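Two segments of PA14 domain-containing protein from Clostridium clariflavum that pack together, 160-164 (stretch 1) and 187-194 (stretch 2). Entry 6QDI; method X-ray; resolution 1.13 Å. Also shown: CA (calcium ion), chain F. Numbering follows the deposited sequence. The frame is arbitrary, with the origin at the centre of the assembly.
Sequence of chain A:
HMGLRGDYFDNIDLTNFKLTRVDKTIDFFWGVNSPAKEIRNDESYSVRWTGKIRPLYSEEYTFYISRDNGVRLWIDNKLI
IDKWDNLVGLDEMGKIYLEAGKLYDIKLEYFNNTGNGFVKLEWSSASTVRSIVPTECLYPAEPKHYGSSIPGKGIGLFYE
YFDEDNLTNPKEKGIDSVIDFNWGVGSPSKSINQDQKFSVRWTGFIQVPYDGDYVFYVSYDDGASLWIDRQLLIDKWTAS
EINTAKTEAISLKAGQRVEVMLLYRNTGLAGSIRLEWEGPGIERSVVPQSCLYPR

Stretch 1 (160-164) EYFDE
Stretch 2, residues 187-194: SPSKSINQ

What backbone frame brings the two stretches together? Residues 160-162 of stretch 1 close a strand that began earlier in the chain, with phi/psi of -104/131 at Y161 and -117/139 at F162; at D163 (-79/-19) the chain leaves the strand. Stretch 2 has no regular helix or strand, but folds through a type I beta turn from S189 to I192, closed by a hydrogen bond from I192 N to S189 O at 3.0 Å. The two stretches run in the same general direction: Y161 CA lies 7.3 Å from P188 CA, and D163 CA 5.4 Å from I192 CA.

How does stretch 2 meet the tyrosine? After S187, whose OG (chi1 -63°, m) reaches forward to donate to N193 O at 2.9 Å, P188 (-75/-14, C-gamma exo) points its CB toward stretch 1. Y161, chi1 -62° (m) and chi2 -21°, presents a ring face to it. P188 CB sits 3.7 Å from the centroid of the Y161 ring, 12° off the normal, a CH-pi contact in which an aliphatic C-H meets the pi cloud; the closest atoms, Y161 CE2 and P188 CB, are 3.6 Å apart. S189 CB approaches the same ring obliquely, 4.1 Å from Y161 CD2.

What shapes the turn that follows? S189 is extended (-158/157), and its chi1 of 173° (t) lets OG accept from S191 N at 3.1 Å with a nearly straight N-H...O angle of 172°. K190 (-64/-15) and S191 (-71/-11) occupy the turn's central positions. K190 stays clear of stretch 1, while S191, chi1 66° (p), contributes mainly through its carbonyl: water 2 donates to S191 O at 2.9 Å and to D163 OD2 at 2.6 Å, bridging the stretches.

How do I192 and N193 complete the contact? I192 (-108/122; chi1 -60°, chi2 -73°, both m) starts sideways but brings CD1 to 3.8 Å from Y161 CB and 3.6 Å from F162 C, packing apolar carbon against the strand's end, while the CA-to-CB bond of F162 points away. D163, with chi1 between wells at -126° and chi2 2°, swings its carboxylate in so that OD1 accepts from N193 N at 2.8 Å, angle 147°. Water 1 donates to D163 OD1 at 2.8 Å and to N193 O at 2.7 Å. This water also binds the calcium ion, its oxygen 2.4 Å from CA, while D163 O coordinates CA at 2.3 Å. The metal ties D163's backbone, through water 1, to N193 (-54/139).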

# COMPACT_ATOMS: atom_id res chain seq x y z
N GLU A 160 -14.39 -13.10 -2.42
CA GLU A 160 -15.76 -12.85 -1.98
C GLU A 160 -15.61 -11.99 -0.72
O GLU A 160 -14.93 -12.39 0.23
CB GLU A 160 -16.48 -14.17 -1.64
CG GLU A 160 -16.66 -15.08 -2.83
CD GLU A 160 -16.96 -16.50 -2.39
OE1 GLU A 160 -16.02 -17.28 -2.16
OE2 GLU A 160 -18.15 -16.79 -2.17
N TYR A 161 -16.23 -10.79 -0.74
CA TYR A 161 -16.19 -9.86 0.40
C TYR A 161 -17.53 -9.90 1.13
O TYR A 161 -18.57 -9.80 0.49
CB TYR A 161 -15.90 -8.44 -0.06
CG TYR A 161 -14.56 -8.18 -0.74
CD1 TYR A 161 -13.47 -9.02 -0.59
CD2 TYR A 161 -14.38 -7.06 -1.52
CE1 TYR A 161 -12.25 -8.77 -1.20
CE2 TYR A 161 -13.18 -6.79 -2.14
CZ TYR A 161 -12.09 -7.65 -2.00
OH TYR A 161 -10.93 -7.34 -2.63
N PHE A 162 -17.44 -10.06 2.45
CA PHE A 162 -18.59 -10.23 3.34
C PHE A 162 -18.70 -9.09 4.33
O PHE A 162 -17.69 -8.62 4.89
CB PHE A 162 -18.40 -11.53 4.12
CG PHE A 162 -18.41 -12.76 3.23
CD1 PHE A 162 -19.61 -13.36 2.85
CD2 PHE A 162 -17.23 -13.33 2.80
CE1 PHE A 162 -19.63 -14.50 2.05
CE2 PHE A 162 -17.24 -14.48 2.02
CZ PHE A 162 -18.43 -15.05 1.64
N ASP A 163 -19.94 -8.64 4.55
CA ASP A 163 -20.19 -7.51 5.44
C ASP A 163 -20.16 -7.88 6.91
O ASP A 163 -20.04 -7.01 7.77
CB ASP A 163 -21.54 -6.87 5.10
CG ASP A 163 -21.50 -5.38 4.82
OD1 ASP A 163 -20.43 -4.77 4.84
OD2 ASP A 163 -22.60 -4.83 4.54
N GLU A 164 -20.30 -9.16 7.23
CA GLU A 164 -20.10 -9.64 8.60
C GLU A 164 -18.72 -10.25 8.71
O GLU A 164 -18.13 -10.65 7.69
CB GLU A 164 -21.17 -10.69 8.96
CG GLU A 164 -22.56 -10.12 9.00
CD GLU A 164 -22.86 -9.35 10.27
OE1 GLU A 164 -22.35 -9.66 11.37
OE2 GLU A 164 -23.67 -8.41 10.16
N SER A 187 -12.50 -0.68 4.71
CA SER A 187 -13.01 -1.96 4.26
C SER A 187 -12.47 -2.30 2.89
O SER A 187 -11.84 -1.47 2.22
CB SER A 187 -14.54 -1.93 4.24
OG SER A 187 -14.99 -1.74 5.55
N PRO A 188 -12.71 -3.53 2.39
CA PRO A 188 -12.07 -3.90 1.11
C PRO A 188 -12.69 -3.27 -0.12
O PRO A 188 -12.08 -3.31 -1.18
CB PRO A 188 -12.21 -5.45 1.10
CG PRO A 188 -12.26 -5.81 2.55
CD PRO A 188 -13.15 -4.73 3.13
N SER A 189 -13.89 -2.71 0.04
CA SER A 189 -14.61 -2.05 -1.03
C SER A 189 -15.59 -1.12 -0.36
O SER A 189 -16.00 -1.38 0.79
CB SER A 189 -15.38 -3.06 -1.89
OG SER A 189 -16.17 -2.38 -2.82
N LYS A 190 -16.03 -0.09 -1.06
CA LYS A 190 -17.14 0.73 -0.56
C LYS A 190 -18.43 -0.07 -0.46
O LYS A 190 -19.35 0.40 0.19
CB LYS A 190 -17.36 1.99 -1.39
CG LYS A 190 -16.26 3.03 -1.20
CD LYS A 190 -16.44 4.18 -2.15
CE LYS A 190 -15.31 5.19 -2.06
NZ LYS A 190 -15.62 6.28 -1.14
N SER A 191 -18.52 -1.24 -1.10
CA SER A 191 -19.69 -2.09 -0.91
C SER A 191 -19.77 -2.73 0.46
O SER A 191 -20.78 -3.30 0.82
CB SER A 191 -19.71 -3.19 -1.98
OG SER A 191 -18.62 -4.07 -1.82
N ILE A 192 -18.68 -2.63 1.25
CA ILE A 192 -18.55 -3.21 2.59
C ILE A 192 -18.60 -2.08 3.59
O ILE A 192 -17.79 -1.15 3.55
CB ILE A 192 -17.27 -4.05 2.70
CG1 ILE A 192 -17.31 -5.20 1.69
CG2 ILE A 192 -17.03 -4.55 4.11
CD1 ILE A 192 -18.27 -6.34 2.03
N ASN A 193 -19.55 -2.14 4.51
CA ASN A 193 -19.70 -1.11 5.53
C ASN A 193 -18.39 -0.89 6.29
O ASN A 193 -17.67 -1.85 6.64
CB ASN A 193 -20.81 -1.48 6.49
CG ASN A 193 -21.21 -0.31 7.36
OD1 ASN A 193 -21.54 0.76 6.89
ND2 ASN A 193 -21.11 -0.51 8.62
N GLN A 194 -18.08 0.38 6.57
CA GLN A 194 -16.79 0.76 7.17
C GLN A 194 -16.88 0.72 8.70
O GLN A 194 -16.86 1.74 9.40
CB GLN A 194 -16.38 2.11 6.64
CG GLN A 194 -14.91 2.39 6.82
CD GLN A 194 -14.59 3.77 6.27
OE1 GLN A 194 -14.78 4.76 6.98
NE2 GLN A 194 -14.18 3.85 5.01
CA CA F . -19.56 -5.16 9.10
O HOH W 1 -18.79 -4.33 7.03
O HOH W 2 -22.62 -2.74 2.94
O HOH W 3 -21.82 -4.72 8.42
O HOH W 4 -20.40 -6.28 10.98